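Local coordinates for protein putative arylalkylamine N-Acetyltransferase 7 (Aedes aegypti, PDB 4FD7) that probably transfers an acetyl group from acetyl-coenzyme A to the amino group of arylalkylamines, as a member of the GNAT family of N-acetyltransferases, at residues M71-A76 / A115-A120; I208-L213 / F220-I225; K21-Q26 / C90-S95. One frame throughout, in Å; residues are numbered along the deposited sequence.

Contact 1: residues M71-A76 / A115-A120; sequences MGDVVA and AQFNSA
Asp-73 and Ser-119 are brought together by complementary first torsions. In Asp-73, CG stands anti to the carbonyl carbon (chi1 -75°), which swings the carboxylate off helix 68-81 toward the backbone of 115-120. In Ser-119, OG sits between the backbone N and the carbonyl carbon (chi1 74°), which points the hydroxyl at the acceptor that the residue's own amide also uses.

That acceptor is Asp-73 OD2. Ser-119 N donates to its syn lone pair over 2.8 Å, while Ser-119 OG arrives nearly along the C-O direction in a short bond of 2.5 Å to OD2. The other oxygen, OD1, takes the N-H of Asn-118 at 2.9 Å, almost straight at 165° and also on the syn side, though somewhat out of the carboxylate plane. Two successive amides therefore each hold one oxygen, which fixes the rotation of the carboxylate; aspartate suits the place because its short chain has few torsions and holds both oxygens close to the helix, facing the two amides.

Phe-117 packs beside these bonds. Its CB lies 3.4 Å from Asp-73 CG, and its CD1 is 3.6 Å from Asp-73 CB. Asp-73 OD1 lies in the ring plane at the edge, where the ring hydrogens carry slight positive charge. Beyond the contact, the ring meets Phe-122 edge-to-face and touches Leu-77.

Ser-119 is the N-cap of helix 120-136: its OG also accepts from Phe-122 N. Serine suits the place because one hydroxyl can donate to the aspartate while accepting from the helix. A buried carboxylate with three donors, set next to a helix N terminus whose dipole should favour negative charge, is probably ionised, and it ties the start of one helix to the flank of another.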
loop_
_atom_site.group_PDB
_atom_site.type_symbol
_atom_site.label_atom_id
_atom_site.label_comp_id
_atom_site.label_asym_id
_atom_site.label_seq_id
_atom_site.Cartn_x
_atom_site.Cartn_y
_atom_site.Cartn_z
ATOM N N MET A 71 9.354 -6.595 12.511
ATOM C CA MET A 71 9.580 -5.216 12.081
ATOM C C MET A 71 10.808 -5.115 11.177
ATOM O O MET A 71 10.796 -4.410 10.157
ATOM C CB MET A 71 9.713 -4.297 13.293
ATOM C CG MET A 71 8.403 -4.071 14.020
ATOM S SD MET A 71 7.188 -3.263 12.963
ATOM C CE MET A 71 8.052 -1.745 12.624
ATOM N N GLY A 72 11.864 -5.846 11.532
ATOM C CA GLY A 72 13.063 -5.873 10.718
ATOM C C GLY A 72 12.779 -6.424 9.330
ATOM O O GLY A 72 13.352 -5.953 8.342
ATOM N N ASP A 73 11.897 -7.422 9.254
ATOM C CA ASP A 73 11.482 -7.959 7.963
ATOM C C ASP A 73 10.793 -6.905 7.114
ATOM O O ASP A 73 11.197 -6.644 5.972
ATOM C CB ASP A 73 10.527 -9.152 8.116
ATOM C CG ASP A 73 11.228 -10.423 8.556
ATOM O OD1 ASP A 73 12.409 -10.623 8.195
ATOM O OD2 ASP A 73 10.583 -11.224 9.257
ATOM N N VAL A 74 9.722 -6.320 7.648
ATOM C CA VAL A 74 8.969 -5.416 6.801
ATOM C C VAL A 74 9.808 -4.194 6.397
ATOM O O VAL A 74 9.744 -3.728 5.250
ATOM C CB VAL A 74 7.605 -5.046 7.427
ATOM C CG1 VAL A 74 7.785 -4.134 8.647
ATOM C CG2 VAL A 74 6.681 -4.461 6.371
ATOM N N VAL A 75 10.630 -3.700 7.318
ATOM C CA VAL A 75 11.508 -2.583 6.991
ATOM C C VAL A 75 12.537 -2.953 5.914
ATOM O O VAL A 75 12.826 -2.150 5.014
ATOM C CB VAL A 75 12.228 -2.032 8.236
ATOM C CG1 VAL A 75 13.210 -0.959 7.850
ATOM C CG2 VAL A 75 11.231 -1.481 9.222
ATOM N N ALA A 76 13.106 -4.150 6.005
ATOM C CA ALA A 76 14.023 -4.599 4.954
ATOM C C ALA A 76 13.318 -4.561 3.591
ATOM O O ALA A 76 13.884 -4.058 2.589
ATOM C CB ALA A 76 14.534 -5.987 5.252
ATOM N N ALA A 115 10.035 -14.563 -1.596
ATOM C CA ALA A 115 10.841 -13.889 -0.592
ATOM C C ALA A 115 10.836 -14.635 0.732
ATOM O O ALA A 115 9.820 -15.203 1.136
ATOM C CB ALA A 115 10.376 -12.461 -0.397
ATOM N N GLN A 116 11.984 -14.610 1.396
ATOM C CA GLN A 116 12.177 -15.293 2.663
ATOM C C GLN A 116 12.551 -14.319 3.760
ATOM O O GLN A 116 13.395 -13.437 3.572
ATOM C CB GLN A 116 13.258 -16.345 2.507
ATOM C CG GLN A 116 12.816 -17.423 1.560
ATOM C CD GLN A 116 11.782 -18.328 2.181
ATOM O OE1 GLN A 116 11.593 -18.339 3.406
ATOM N NE2 GLN A 116 11.097 -19.097 1.342
ATOM N N PHE A 117 11.905 -14.480 4.908
ATOM C CA PHE A 117 12.031 -13.525 5.993
ATOM C C PHE A 117 12.452 -14.256 7.259
ATOM O O PHE A 117 12.378 -15.481 7.334
ATOM C CB PHE A 117 10.695 -12.806 6.189
ATOM C CG PHE A 117 10.310 -11.940 5.014
ATOM C CD1 PHE A 117 10.808 -10.654 4.896
ATOM C CD2 PHE A 117 9.470 -12.426 4.026
ATOM C CE1 PHE A 117 10.466 -9.849 3.805
ATOM C CE2 PHE A 117 9.112 -11.634 2.930
ATOM C CZ PHE A 117 9.609 -10.345 2.824
ATOM N N ASN A 118 12.896 -13.495 8.249
ATOM C CA ASN A 118 13.405 -14.063 9.489
ATOM C C ASN A 118 12.292 -14.478 10.430
ATOM O O ASN A 118 12.401 -15.495 11.132
ATOM C CB ASN A 118 14.340 -13.060 10.157
ATOM C CG ASN A 118 15.484 -12.662 9.241
ATOM O OD1 ASN A 118 16.219 -13.516 8.742
ATOM N ND2 ASN A 118 15.604 -11.366 8.970
ATOM N N SER A 119 11.213 -13.708 10.430
ATOM C CA SER A 119 10.133 -13.924 11.395
ATOM C C SER A 119 9.030 -14.803 10.832
ATOM O O SER A 119 8.591 -14.608 9.697
ATOM C CB SER A 119 9.526 -12.589 11.816
ATOM O OG SER A 119 8.726 -12.050 10.774
ATOM N N ALA A 120 8.555 -15.755 11.635
ATOM C CA ALA A 120 7.377 -16.523 11.252
ATOM C C ALA A 120 6.237 -15.577 10.934
ATOM O O ALA A 120 5.498 -15.796 9.975
ATOM C CB ALA A 120 6.956 -17.474 12.371
#

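Contact 2: residues I208-L213 / F220-I225; sequences ITYGEL and FNYPGI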
loop_
_atom_site.group_PDB
_atom_site.type_symbol
_atom_site.label_atom_id
_atom_site.label_comp_id
_atom_site.label_asym_id
_atom_site.label_seq_id
_atom_site.Cartn_x
_atom_site.Cartn_y
_atom_site.Cartn_z
ATOM N N ILE A 208 -11.596 -13.109 0.397
ATOM C CA ILE A 208 -11.532 -14.297 1.245
ATOM C C ILE A 208 -11.324 -13.873 2.701
ATOM O O ILE A 208 -10.560 -12.960 2.957
ATOM C CB ILE A 208 -10.408 -15.267 0.764
ATOM C CG1 ILE A 208 -10.470 -16.592 1.540
ATOM C CG2 ILE A 208 -9.012 -14.614 0.845
ATOM C CD1 ILE A 208 -9.346 -17.581 1.207
ATOM N N THR A 209 -12.013 -14.497 3.654
ATOM C CA THR A 209 -11.850 -14.072 5.045
ATOM C C THR A 209 -10.542 -14.603 5.615
ATOM O O THR A 209 -9.960 -15.545 5.083
ATOM C CB THR A 209 -13.006 -14.533 5.968
ATOM O OG1 THR A 209 -13.089 -15.965 5.970
ATOM C CG2 THR A 209 -14.333 -13.948 5.511
ATOM N N TYR A 210 -10.071 -13.980 6.688
ATOM C CA TYR A 210 -8.914 -14.508 7.396
ATOM C C TYR A 210 -9.209 -15.889 8.012
ATOM O O TYR A 210 -8.329 -16.761 8.054
ATOM C CB TYR A 210 -8.393 -13.483 8.402
ATOM C CG TYR A 210 -7.882 -12.242 7.688
ATOM C CD1 TYR A 210 -6.675 -12.259 7.004
ATOM C CD2 TYR A 210 -8.635 -11.073 7.656
ATOM C CE1 TYR A 210 -6.212 -11.128 6.325
ATOM C CE2 TYR A 210 -8.187 -9.951 6.990
ATOM C CZ TYR A 210 -6.974 -9.982 6.331
ATOM O OH TYR A 210 -6.536 -8.862 5.663
ATOM N N GLY A 211 -10.449 -16.099 8.453
ATOM C CA GLY A 211 -10.871 -17.429 8.871
ATOM C C GLY A 211 -10.655 -18.482 7.790
ATOM O O GLY A 211 -10.090 -19.575 8.028
ATOM N N GLU A 212 -11.106 -18.154 6.584
ATOM C CA GLU A 212 -10.976 -19.078 5.454
ATOM C C GLU A 212 -9.520 -19.267 5.077
ATOM O O GLU A 212 -9.108 -20.377 4.735
ATOM C CB GLU A 212 -11.802 -18.627 4.243
ATOM C CG GLU A 212 -11.726 -19.604 3.051
ATOM C CD GLU A 212 -12.841 -19.419 2.031
ATOM O OE1 GLU A 212 -13.734 -18.575 2.249
ATOM O OE2 GLU A 212 -12.826 -20.138 1.004
ATOM N N LEU A 213 -8.740 -18.189 5.141
ATOM C CA LEU A 213 -7.311 -18.293 4.849
ATOM C C LEU A 213 -6.631 -19.262 5.801
ATOM O O LEU A 213 -5.735 -20.022 5.407
ATOM C CB LEU A 213 -6.647 -16.922 4.925
ATOM C CG LEU A 213 -6.979 -16.025 3.737
ATOM C CD1 LEU A 213 -6.716 -14.563 4.084
ATOM C CD2 LEU A 213 -6.173 -16.452 2.507
ATOM N N PHE A 220 -1.701 -19.033 8.195
ATOM C CA PHE A 220 -2.449 -17.824 7.852
ATOM C C PHE A 220 -3.525 -17.559 8.887
ATOM O O PHE A 220 -4.699 -17.399 8.535
ATOM C CB PHE A 220 -3.125 -17.952 6.484
ATOM C CG PHE A 220 -2.185 -18.269 5.337
ATOM C CD1 PHE A 220 -0.806 -18.249 5.494
ATOM C CD2 PHE A 220 -2.705 -18.566 4.086
ATOM C CE1 PHE A 220 0.040 -18.541 4.420
ATOM C CE2 PHE A 220 -1.866 -18.860 3.007
ATOM C CZ PHE A 220 -0.489 -18.847 3.182
ATOM N N ASN A 221 -3.124 -17.515 10.153
ATOM C CA ASN A 221 -4.046 -17.356 11.275
ATOM C C ASN A 221 -3.949 -15.939 11.850
ATOM O O ASN A 221 -2.852 -15.474 12.167
ATOM C CB ASN A 221 -3.692 -18.379 12.360
ATOM C CG ASN A 221 -4.823 -18.622 13.329
ATOM O OD1 ASN A 221 -5.726 -19.426 13.059
ATOM N ND2 ASN A 221 -4.781 -17.944 14.475
ATOM N N TYR A 222 -5.089 -15.266 11.990
ATOM C CA TYR A 222 -5.125 -13.862 12.385
ATOM C C TYR A 222 -6.129 -13.647 13.493
ATOM O O TYR A 222 -7.289 -13.309 13.233
ATOM C CB TYR A 222 -5.434 -12.974 11.174
ATOM C CG TYR A 222 -4.337 -13.071 10.158
ATOM C CD1 TYR A 222 -3.242 -12.228 10.216
ATOM C CD2 TYR A 222 -4.361 -14.049 9.168
ATOM C CE1 TYR A 222 -2.206 -12.332 9.303
ATOM C CE2 TYR A 222 -3.325 -14.167 8.252
ATOM C CZ TYR A 222 -2.258 -13.310 8.325
ATOM O OH TYR A 222 -1.233 -13.419 7.415
ATOM N N PRO A 223 -5.672 -13.837 14.743
ATOM C CA PRO A 223 -6.523 -13.769 15.930
ATOM C C PRO A 223 -7.324 -12.476 15.985
ATOM O O PRO A 223 -6.732 -11.384 16.016
ATOM C CB PRO A 223 -5.519 -13.795 17.085
ATOM C CG PRO A 223 -4.275 -14.432 16.520
ATOM C CD PRO A 223 -4.245 -13.968 15.090
ATOM N N GLY A 224 -8.643 -12.599 15.964
ATOM C CA GLY A 224 -9.509 -11.473 16.246
ATOM C C GLY A 224 -10.097 -10.792 15.024
ATOM O O GLY A 224 -10.976 -9.931 15.157
ATOM N N ILE A 225 -9.609 -11.160 13.842
ATOM C CA ILE A 225 -10.127 -10.592 12.593
ATOM C C ILE A 225 -10.561 -11.701 11.640
ATOM O O ILE A 225 -10.589 -11.518 10.424
ATOM C CB ILE A 225 -9.091 -9.669 11.898
ATOM C CG1 ILE A 225 -7.862 -10.464 11.454
ATOM C CG2 ILE A 225 -8.706 -8.516 12.817
ATOM C CD1 ILE A 225 -6.937 -9.703 10.505
HETATM O O HOH W 1 -7.556 -16.397 10.699
#
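Tyr-210 offers one side of its ring to both Tyr-222 and Ile-225, the first near CD1, the second near CD2. Its CG is anti to the carbonyl carbon (chi1 -64°), a conformation that drops the ring from the first turn of helix 210-216 onto the loop. Ile-225 answers with CG1 held between its backbone N and carbonyl carbon (chi1 65°); from there the extended branch lays CD1 over one face of the Tyr-210 ring, 3.8 Å from the centroid, a CH-pi contact. The carbonyl O of Ile-225 comes to 3.4 Å from Tyr-210 CD2.

The rings of Tyr-210 and Tyr-222 meet obliquely, with centroids 5.2 Å apart and planes at 58°. Tyr-210 CD1 lies 3.6 Å from Tyr-222 CD2, and Tyr-210 CE1 sits over a face of the Tyr-222 ring. Both hydroxyls have partners farther off: Tyr-210 OH bonds to Thr-189 O and Tyr-222 OH to Thr-128 OG1, while Lys-62 makes a cation-pi contact with Tyr-222. Tyrosine thus fits twice, as a flat packing surface with a polar end to anchor.

At the other end, Leu-213 and Phe-220 touch through CB atoms 4.0 Å apart, and Phe-220 CB rests 3.5 Å from Leu-213 O. The Phe-220 ring approaches that carbonyl obliquely through CD2, and both side chains go on to touch Thr-128 of helix 120-136, a setting that suits two bulky apolar residues.

No direct hydrogen bond joins the segments. A water bridges the two backbones, accepting from Tyr-222 N at 3.0 Å and donating weakly to Tyr-210 O. Cohesion therefore rests mainly on aromatic and aliphatic packing, which folds the loop before strand 229-236 back against the helix.

Contact 3: residues K21-Q26 / C90-S95; sequences KDLTSQ and CFREGS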
loop_
_atom_site.group_PDB
_atom_site.type_symbol
_atom_site.label_atom_id
_atom_site.label_comp_id
_atom_site.label_asym_id
_atom_site.label_seq_id
_atom_site.Cartn_x
_atom_site.Cartn_y
_atom_site.Cartn_z
ATOM N N LYS A 21 -10.366 18.709 5.378
ATOM C CA LYS A 21 -10.384 19.426 6.643
ATOM C C LYS A 21 -8.970 19.591 7.172
ATOM O O LYS A 21 -8.142 18.673 7.086
ATOM C CB LYS A 21 -11.259 18.681 7.657
ATOM C CG LYS A 21 -11.987 19.586 8.636
ATOM C CD LYS A 21 -12.793 20.637 7.897
ATOM C CE LYS A 21 -13.946 20.027 7.110
ATOM N NZ LYS A 21 -14.397 20.902 5.987
ATOM N N ASP A 22 -8.683 20.772 7.704
ATOM C CA ASP A 22 -7.378 21.042 8.276
ATOM C C ASP A 22 -7.256 20.306 9.614
ATOM O O ASP A 22 -8.210 19.668 10.058
ATOM C CB ASP A 22 -7.192 22.549 8.463
ATOM C CG ASP A 22 -5.737 22.965 8.431
ATOM O OD1 ASP A 22 -5.443 24.144 8.119
ATOM O OD2 ASP A 22 -4.878 22.109 8.711
ATOM N N LEU A 23 -6.093 20.396 10.252
ATOM C CA LEU A 23 -5.860 19.718 11.532
ATOM C C LEU A 23 -6.901 20.010 12.610
ATOM O O LEU A 23 -7.349 19.102 13.301
ATOM C CB LEU A 23 -4.479 20.060 12.083
ATOM C CG LEU A 23 -3.313 19.165 11.665
ATOM C CD1 LEU A 23 -1.998 19.802 12.067
ATOM C CD2 LEU A 23 -3.446 17.771 12.271
ATOM N N THR A 24 -7.276 21.277 12.750
ATOM C CA THR A 24 -8.106 21.711 13.874
ATOM C C THR A 24 -9.544 22.103 13.520
ATOM O O THR A 24 -10.497 21.512 14.024
ATOM C CB THR A 24 -7.466 22.912 14.603
ATOM O OG1 THR A 24 -7.278 23.992 13.681
ATOM C CG2 THR A 24 -6.107 22.527 15.191
ATOM N N SER A 25 -9.685 23.100 12.653
ATOM C CA SER A 25 -10.945 23.824 12.459
ATOM C C SER A 25 -12.005 23.132 11.611
ATOM O O SER A 25 -11.953 21.926 11.351
ATOM C CB SER A 25 -10.650 25.155 11.782
ATOM O OG SER A 25 -10.079 24.919 10.507
ATOM N N GLN A 26 -12.978 23.930 11.179
ATOM C CA GLN A 26 -13.946 23.489 10.189
ATOM C C GLN A 26 -13.398 23.824 8.805
ATOM O O GLN A 26 -13.993 23.458 7.781
ATOM C CB GLN A 26 -15.306 24.162 10.419
ATOM C CG GLN A 26 -15.531 25.468 9.651
ATOM C CD GLN A 26 -14.693 26.625 10.147
ATOM O OE1 GLN A 26 -14.254 26.645 11.296
ATOM N NE2 GLN A 26 -14.460 27.599 9.273
ATOM N N CYS A 90 1.879 12.085 1.021
ATOM C CA CYS A 90 0.922 13.187 1.110
ATOM C C CYS A 90 1.439 14.257 2.066
ATOM O O CYS A 90 1.893 13.957 3.183
ATOM C CB CYS A 90 -0.453 12.679 1.595
ATOM S SG CYS A 90 -1.764 13.939 1.771
ATOM N N PHE A 91 1.378 15.507 1.616
ATOM C CA PHE A 91 1.718 16.644 2.483
ATOM C C PHE A 91 0.558 17.613 2.520
ATOM O O PHE A 91 -0.176 17.744 1.548
ATOM C CB PHE A 91 2.945 17.409 1.962
ATOM C CG PHE A 91 4.223 16.615 1.963
ATOM C CD1 PHE A 91 4.791 16.170 3.151
ATOM C CD2 PHE A 91 4.876 16.336 0.765
ATOM C CE1 PHE A 91 6.000 15.446 3.142
ATOM C CE2 PHE A 91 6.073 15.610 0.745
ATOM C CZ PHE A 91 6.636 15.167 1.933
ATOM N N ARG A 92 0.402 18.290 3.650
ATOM C CA ARG A 92 -0.492 19.433 3.756
ATOM C C ARG A 92 0.292 20.683 3.343
ATOM O O ARG A 92 1.426 20.871 3.777
ATOM C CB ARG A 92 -0.960 19.567 5.209
ATOM C CG ARG A 92 -2.020 20.639 5.454
ATOM C CD ARG A 92 -2.460 20.544 6.901
ATOM N NE ARG A 92 -1.300 20.483 7.780
ATOM C CZ ARG A 92 -1.025 21.384 8.717
ATOM N NH1 ARG A 92 -1.849 22.405 8.915
ATOM N NH2 ARG A 92 0.066 21.256 9.464
ATOM N N GLU A 93 -0.294 21.515 2.482
ATOM C CA GLU A 93 0.342 22.763 2.060
ATOM C C GLU A 93 0.662 23.604 3.278
ATOM O O GLU A 93 -0.226 23.909 4.069
ATOM C CB GLU A 93 -0.567 23.568 1.131
ATOM C CG GLU A 93 -1.025 22.841 -0.108
ATOM C CD GLU A 93 0.098 22.469 -1.037
ATOM O OE1 GLU A 93 -0.088 21.489 -1.791
ATOM O OE2 GLU A 93 1.153 23.156 -1.020
ATOM N N GLY A 94 1.932 23.959 3.426
ATOM C CA GLY A 94 2.379 24.765 4.543
ATOM C C GLY A 94 3.246 23.980 5.510
ATOM O O GLY A 94 3.828 24.559 6.432
ATOM N N SER A 95 3.346 22.669 5.302
ATOM C CA SER A 95 4.035 21.809 6.263
ATOM C C SER A 95 4.813 20.672 5.615
ATOM O O SER A 95 4.330 20.022 4.685
ATOM C CB SER A 95 3.041 21.231 7.267
ATOM O OG SER A 95 3.672 20.262 8.088
#
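Asp-22 OD2 is gripped by two donors. Arg-92 NH1 reaches it across the contact at 3.1 Å, a salt bridge whose hydrogen bond is weak because the N-H is bent to 134°. From its own segment, Leu-23 N donates to OD2 over 2.6 Å, on the anti side and tilted out of the carboxylate plane. With CG anti to the backbone N (chi1 -154°), the aspartate can fold over the following amide and still offer the same oxygen to the arginine.

Arg-92 leaves the end of strand 88-92 extended, then bends at chi3 (48°) to bring its guanidinium against Leu-23. Leu-23 CD1 lies over one face of that group, 3.6 Å from Arg-92 NH2 and displaced toward the rim. The guanidinium and carboxylate planes are well turned against each other, and only OD2 comes within bonding distance of NH1.

Residues 21-26 form the loop of the antiparallel hairpin 14-21/28-35, and Arg-92 reaches it from strand 88-92, next to 28-35 in the sheet. Arg-162 bonds to Asp-22 O, adding positive charge nearby. Arginine suits the site because one flat cation can donate through NH1 while a leucine methyl packs over its face; the bent bond at the surface suggests a modest, largely electrostatic attraction.

From the N terminus, the loop 21-26 after strand 14-21 comes first; its partner 90-95 closes contact 3 only after helices 41-55, 57-62 and 68-81 have passed. Residues 71-76 lie within that loop, but their partner 115-120 follows strand 98-108, so contacts 1 and 3 cross along the chain. Contact 2 follows both in series and closes a short loop made of the end of helix 210-216 and the residues after it. Contact 3 lies at one end of the five-stranded sheet, contact 1 joins helix 68-81 to the start of helix 120-136, and contact 2 lies in the connection between strands 203-209 and 229-236 of the three-stranded sheet. Centre to centre, contacts 1 and 2 are about 20 Å apart.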